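Local coordinates for putative fimbrial associated sortase-like protein (Corynebacterium diphtheriae, PDB 6BWE), which is probably a class C sortase that cross-links pilin subunits into pili by transpeptidation, this chain being its sortase domain with preceding helices, in a lid-mutant form, at residues P60-Y64 against G106-G110; A79-T85 against D146-V152. The protein carries 2 engineered substitutions. One frame throughout, in Å; residues are numbered along the deposited sequence.

Interaction 1: residues P60-Y64 against G106-G110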
loop_
_atom_site.group_PDB
_atom_site.type_symbol
_atom_site.label_atom_id
_atom_site.label_comp_id
_atom_site.label_asym_id
_atom_site.label_seq_id
_atom_site.Cartn_x
_atom_site.Cartn_y
_atom_site.Cartn_z
ATOM N N PRO A 60 5.446 -9.725 3.746
ATOM C CA PRO A 60 4.316 -8.916 4.249
ATOM C C PRO A 60 3.001 -9.662 4.283
ATOM O O PRO A 60 2.224 -9.430 5.215
ATOM C CB PRO A 60 4.248 -7.752 3.252
ATOM C CG PRO A 60 5.688 -7.591 2.825
ATOM C CD PRO A 60 6.183 -9.002 2.692
ATOM N N TYR A 61 2.735 -10.506 3.279
ATOM C CA TYR A 61 1.472 -11.244 3.273
ATOM C C TYR A 61 1.439 -12.274 4.421
ATOM O O TYR A 61 0.434 -12.416 5.117
ATOM C CB TYR A 61 1.140 -11.880 1.921
ATOM C CG TYR A 61 -0.328 -12.178 1.795
ATOM C CD1 TYR A 61 -0.854 -13.412 2.217
ATOM C CD2 TYR A 61 -1.218 -11.231 1.296
ATOM C CE1 TYR A 61 -2.193 -13.692 2.120
ATOM C CE2 TYR A 61 -2.571 -11.520 1.189
ATOM C CZ TYR A 61 -3.048 -12.751 1.613
ATOM O OH TYR A 61 -4.388 -13.060 1.492
ATOM N N LEU A 62 2.575 -12.908 4.662
ATOM C CA LEU A 62 2.711 -13.852 5.784
ATOM C C LEU A 62 2.491 -13.162 7.123
ATOM O O LEU A 62 1.843 -13.725 8.017
ATOM C CB LEU A 62 4.093 -14.526 5.789
ATOM C CG LEU A 62 4.245 -15.528 4.661
ATOM C CD1 LEU A 62 5.704 -15.979 4.578
ATOM C CD2 LEU A 62 3.250 -16.700 4.822
ATOM N N ASP A 63 3.030 -11.953 7.267
ATOM C CA ASP A 63 2.801 -11.188 8.479
ATOM C C ASP A 63 1.344 -10.777 8.660
ATOM O O ASP A 63 0.794 -10.903 9.760
ATOM C CB ASP A 63 3.690 -9.954 8.532
ATOM C CG ASP A 63 3.694 -9.325 9.891
ATOM O OD1 ASP A 63 4.363 -9.875 10.816
ATOM O OD2 ASP A 63 3.013 -8.292 10.061
ATOM N N TYR A 64 0.727 -10.330 7.573
ATOM C CA TYR A 64 -0.716 -10.076 7.533
ATOM C C TYR A 64 -1.546 -11.238 8.094
ATOM O O TYR A 64 -2.414 -11.046 8.931
ATOM C CB TYR A 64 -1.117 -9.789 6.106
ATOM C CG TYR A 64 -2.556 -9.694 5.804
ATOM C CD1 TYR A 64 -3.334 -8.625 6.283
ATOM C CD2 TYR A 64 -3.142 -10.588 4.910
ATOM C CE1 TYR A 64 -4.668 -8.513 5.901
ATOM C CE2 TYR A 64 -4.441 -10.492 4.525
ATOM C CZ TYR A 64 -5.226 -9.489 5.047
ATOM O OH TYR A 64 -6.537 -9.399 4.615
ATOM N N GLY A 106 -14.551 -10.786 3.087
ATOM C CA GLY A 106 -13.127 -10.743 2.925
ATOM C C GLY A 106 -12.537 -9.376 3.230
ATOM O O GLY A 106 -13.063 -8.333 2.800
ATOM N N HIS A 107 -11.418 -9.358 3.934
ATOM C CA HIS A 107 -10.690 -8.119 4.152
ATOM C C HIS A 107 -9.739 -7.917 2.972
ATOM O O HIS A 107 -9.018 -8.846 2.605
ATOM C CB HIS A 107 -9.935 -8.136 5.480
ATOM C CG HIS A 107 -8.992 -6.994 5.622
ATOM N ND1 HIS A 107 -7.652 -7.095 5.311
ATOM C CD2 HIS A 107 -9.213 -5.701 5.963
ATOM C CE1 HIS A 107 -7.083 -5.907 5.480
ATOM N NE2 HIS A 107 -8.018 -5.042 5.845
ATOM N N LEU A 108 -9.752 -6.718 2.377
ATOM C CA LEU A 108 -8.903 -6.435 1.235
ATOM C C LEU A 108 -7.470 -6.123 1.663
ATOM O O LEU A 108 -7.190 -5.066 2.235
ATOM C CB LEU A 108 -9.505 -5.303 0.405
ATOM C CG LEU A 108 -9.020 -5.053 -1.010
ATOM C CD1 LEU A 108 -8.912 -6.313 -1.863
ATOM C CD2 LEU A 108 -9.953 -4.053 -1.667
ATOM N N TYR A 109 -6.578 -7.070 1.404
ATOM C CA TYR A 109 -5.174 -6.911 1.634
ATOM C C TYR A 109 -4.677 -5.609 0.965
ATOM O O TYR A 109 -5.023 -5.320 -0.196
ATOM C CB TYR A 109 -4.400 -8.131 1.075
ATOM C CG TYR A 109 -2.909 -7.918 1.263
ATOM C CD1 TYR A 109 -2.337 -7.954 2.532
ATOM C CD2 TYR A 109 -2.101 -7.602 0.172
ATOM C CE1 TYR A 109 -0.965 -7.706 2.703
ATOM C CE2 TYR A 109 -0.763 -7.352 0.326
ATOM C CZ TYR A 109 -0.200 -7.380 1.580
ATOM O OH TYR A 109 1.144 -7.106 1.656
ATOM N N GLY A 110 -3.904 -4.833 1.699
ATOM C CA GLY A 110 -3.467 -3.514 1.241
ATOM C C GLY A 110 -4.232 -2.365 1.859
ATOM O O GLY A 110 -3.934 -1.193 1.561
#

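Interaction 2: residues A79-T85 against D146-V152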
loop_
_atom_site.group_PDB
_atom_site.type_symbol
_atom_site.label_atom_id
_atom_site.label_comp_id
_atom_site.label_asym_id
_atom_site.label_seq_id
_atom_site.Cartn_x
_atom_site.Cartn_y
_atom_site.Cartn_z
ATOM N N ALA A 79 -12.594 -10.734 12.560
ATOM C CA ALA A 79 -13.542 -9.815 13.158
ATOM C C ALA A 79 -14.929 -10.175 12.678
ATOM O O ALA A 79 -15.095 -10.974 11.768
ATOM C CB ALA A 79 -13.219 -8.365 12.782
ATOM N N SER A 80 -15.952 -9.638 13.328
ATOM C CA SER A 80 -17.291 -9.780 12.793
ATOM C C SER A 80 -17.911 -8.394 12.674
ATOM O O SER A 80 -17.451 -7.438 13.304
ATOM C CB SER A 80 -18.168 -10.705 13.653
ATOM O OG SER A 80 -18.263 -10.201 14.963
ATOM N N ILE A 81 -18.925 -8.309 11.834
ATOM C CA ILE A 81 -19.590 -7.069 11.553
ATOM C C ILE A 81 -21.071 -7.259 11.774
ATOM O O ILE A 81 -21.604 -8.299 11.452
ATOM C CB ILE A 81 -19.243 -6.559 10.141
ATOM C CG1 ILE A 81 -19.779 -5.154 9.910
ATOM C CG2 ILE A 81 -19.783 -7.461 9.053
ATOM C CD1 ILE A 81 -19.063 -4.414 8.787
ATOM N N SER A 82 -21.699 -6.244 12.360
ATOM C CA SER A 82 -23.152 -6.157 12.497
ATOM C C SER A 82 -23.657 -4.876 11.843
ATOM O O SER A 82 -23.124 -3.811 12.105
ATOM C CB SER A 82 -23.536 -6.139 13.970
ATOM O OG SER A 82 -24.929 -6.016 14.106
ATOM N N ILE A 83 -24.689 -5.005 11.001
ATOM C CA ILE A 83 -25.329 -3.911 10.294
ATOM C C ILE A 83 -26.839 -4.094 10.547
ATOM O O ILE A 83 -27.543 -4.670 9.730
ATOM C CB ILE A 83 -25.008 -3.866 8.790
ATOM C CG1 ILE A 83 -23.480 -3.960 8.543
ATOM C CG2 ILE A 83 -25.495 -2.556 8.220
ATOM C CD1 ILE A 83 -23.116 -4.221 7.101
ATOM N N PRO A 84 -27.320 -3.653 11.715
ATOM C CA PRO A 84 -28.694 -4.006 12.093
ATOM C C PRO A 84 -29.775 -3.509 11.160
ATOM O O PRO A 84 -30.816 -4.203 11.012
ATOM C CB PRO A 84 -28.886 -3.369 13.482
ATOM C CG PRO A 84 -27.673 -2.589 13.745
ATOM C CD PRO A 84 -26.583 -3.059 12.830
ATOM N N THR A 85 -29.565 -2.386 10.480
ATOM C CA THR A 85 -30.623 -1.914 9.582
ATOM C C THR A 85 -30.929 -2.847 8.413
ATOM O O THR A 85 -31.989 -2.726 7.788
ATOM C CB THR A 85 -30.373 -0.493 9.052
ATOM O OG1 THR A 85 -29.105 -0.412 8.374
ATOM C CG2 THR A 85 -30.434 0.492 10.196
ATOM N N ASP A 146 -26.705 5.174 9.114
ATOM C CA ASP A 146 -26.901 3.846 9.717
ATOM C C ASP A 146 -25.632 3.433 10.478
ATOM O O ASP A 146 -24.537 3.788 10.068
ATOM C CB ASP A 146 -27.232 2.795 8.664
ATOM C CG ASP A 146 -28.688 2.886 8.146
ATOM O OD1 ASP A 146 -29.500 3.759 8.604
ATOM O OD2 ASP A 146 -29.015 2.019 7.292
ATOM N N PRO A 147 -25.776 2.701 11.587
ATOM C CA PRO A 147 -24.589 2.238 12.298
ATOM C C PRO A 147 -24.043 0.893 11.787
ATOM O O PRO A 147 -24.800 0.030 11.308
ATOM C CB PRO A 147 -25.100 2.073 13.719
ATOM C CG PRO A 147 -26.497 1.612 13.530
ATOM C CD PRO A 147 -26.997 2.393 12.353
ATOM N N ILE A 148 -22.737 0.750 11.910
ATOM C CA ILE A 148 -22.007 -0.485 11.602
ATOM C C ILE A 148 -21.141 -0.787 12.812
ATOM O O ILE A 148 -20.442 0.115 13.287
ATOM C CB ILE A 148 -21.103 -0.283 10.379
ATOM C CG1 ILE A 148 -21.959 -0.022 9.120
ATOM C CG2 ILE A 148 -20.178 -1.471 10.165
ATOM C CD1 ILE A 148 -21.167 0.635 8.003
ATOM N N TYR A 149 -21.200 -2.018 13.329
ATOM C CA TYR A 149 -20.414 -2.407 14.508
ATOM C C TYR A 149 -19.390 -3.481 14.134
ATOM O O TYR A 149 -19.770 -4.519 13.588
ATOM C CB TYR A 149 -21.315 -2.958 15.604
ATOM C CG TYR A 149 -22.408 -1.988 16.027
ATOM C CD1 TYR A 149 -22.231 -1.132 17.100
ATOM C CD2 TYR A 149 -23.591 -1.899 15.314
ATOM C CE1 TYR A 149 -23.241 -0.248 17.510
ATOM C CE2 TYR A 149 -24.596 -1.014 15.689
ATOM C CZ TYR A 149 -24.420 -0.186 16.781
ATOM O OH TYR A 149 -25.424 0.707 17.122
ATOM N N ILE A 150 -18.118 -3.266 14.473
ATOM C CA ILE A 150 -17.086 -4.247 14.212
ATOM C C ILE A 150 -16.648 -4.775 15.562
ATOM O O ILE A 150 -16.302 -3.994 16.440
ATOM C CB ILE A 150 -15.886 -3.651 13.447
ATOM C CG1 ILE A 150 -16.331 -3.305 12.026
ATOM C CG2 ILE A 150 -14.754 -4.683 13.396
ATOM C CD1 ILE A 150 -15.316 -2.559 11.235
ATOM N N THR A 151 -16.680 -6.089 15.721
ATOM C CA THR A 151 -16.164 -6.707 16.921
ATOM C C THR A 151 -14.863 -7.407 16.585
ATOM O O THR A 151 -14.814 -8.212 15.673
ATOM C CB THR A 151 -17.178 -7.662 17.538
ATOM O OG1 THR A 151 -18.403 -6.939 17.800
ATOM C CG2 THR A 151 -16.678 -8.218 18.842
ATOM N N VAL A 152 -13.818 -7.089 17.343
ATOM C CA VAL A 152 -12.484 -7.622 17.062
ATOM C C VAL A 152 -11.754 -7.771 18.391
ATOM O O VAL A 152 -11.730 -6.838 19.210
ATOM C CB VAL A 152 -11.735 -6.746 16.011
ATOM C CG1 VAL A 152 -11.669 -5.276 16.425
ATOM C CG2 VAL A 152 -10.366 -7.291 15.706
HETATM O O HOH W 1 -27.297 -0.532 10.534
#

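Interaction 1: residues P60-Y64 against G106-G110
Y109, the residue most covered here, sits at the centre of an aromatic cluster that joins a peripheral helix to the barrel. It lies in the loop that continues from strand 105-107; its CA-to-CB bond points toward helix 59-66, and its ring packs against Y61 and Y64, three positions apart. Y61 directs its edge at the face of Y109, with centroids 4.8 Å apart, planes at 60° and CE2 of Y61 3.6 Å from CG of Y109. Y109 in turn offers its edge to the face of Y64, with centroids 5.0 Å apart and planes at 66°. These T-shaped stacks and H107 make up the cluster, which packs the helix, the one following the N-terminal helix 24-39, onto the sortase beta-barrel. Y64 also makes the hydrogen bond that crosses between the segments: its OH lies 2.7 Å from ND1 of H107, at the edge of the imidazole ring. That hydroxyl also meets the backbone N of G95, while H107 NE2 bonds to A112 O, so the link runs into the neighbouring loops. P60 completes the helix side, with CB 3.5 Å from OH of Y109, and its carbonyl O accepts the helical hydrogen bond from Y64 N at 2.9 Å. The Y109 hydroxyl, beside P60, bonds to the carbonyl O of S40 of the second subunit, bringing the cluster to the dimer contact of this crystal assembly.

Interaction 2: residues A79-T85 against D146-V152
Antiparallel pairing rests first on the backbone, as in strands 79-83 and 147-152, with axes 4.7 Å apart at closest approach and directions at 160°. Two hydrogen-bonded pairs carry the ladder. In S80 and T151, S80 N donates to T151 O at 3.0 Å and T151 N to S80 O at 2.9 Å; in S82 and Y149, both reciprocal bonds, S82 N to Y149 O and Y149 N to S82 O, measure 2.9 Å. Between them lies the non-hydrogen-bonded pair I81 and I150.

Apolar packing follows on the face bearing I81 and I150. CD1 of I81 rests 3.4 Å from CG2 of I148, and CG1 of I83 lies 4.3 Å from CG1 of I148; L186 of strand 183-187 touches all three of these isoleucines, in the barrel core. The other face bears S80, S82, Y149 and T151, and Y149 OH bonds to D212 and N214 near the C-terminus.

Where the first strand turns into a 3-10 segment, P84 CG packs 4.0 Å from Y149 CE2, and polar contacts join in. T85 OG1 donates to D146 OD2 at 2.7 Å, and a water accepts from T85 N at 2.9 Å and donates to P147 O at 2.7 Å. The chemistry thus changes along the seam: direct backbone bonds hold the strands, whereas at their diverging end a water, a side-chain bond and proline packing replace the backbone ladder.

The segments alternate along the chain: 60-64, 79-85, 106-110, then 146-152, so the two contacts interlock in sequence. Their centres are about 21 Å apart, on opposite sides of the chain's centre, and their nearest atoms about 8 Å apart. They share one closed sheet. Helix 59-66 leads on to strand 77-83, which pairs with strand 88-94, itself the neighbour of strand 105-107. Interaction 2 joins the first and last strands in the sheet order and so closes the sortase barrel; interaction 1 fixes an outer helix to it. Barrel closure and the docking of helix 59-66 thus lie at separate places, both away from the predicted catalytic residues.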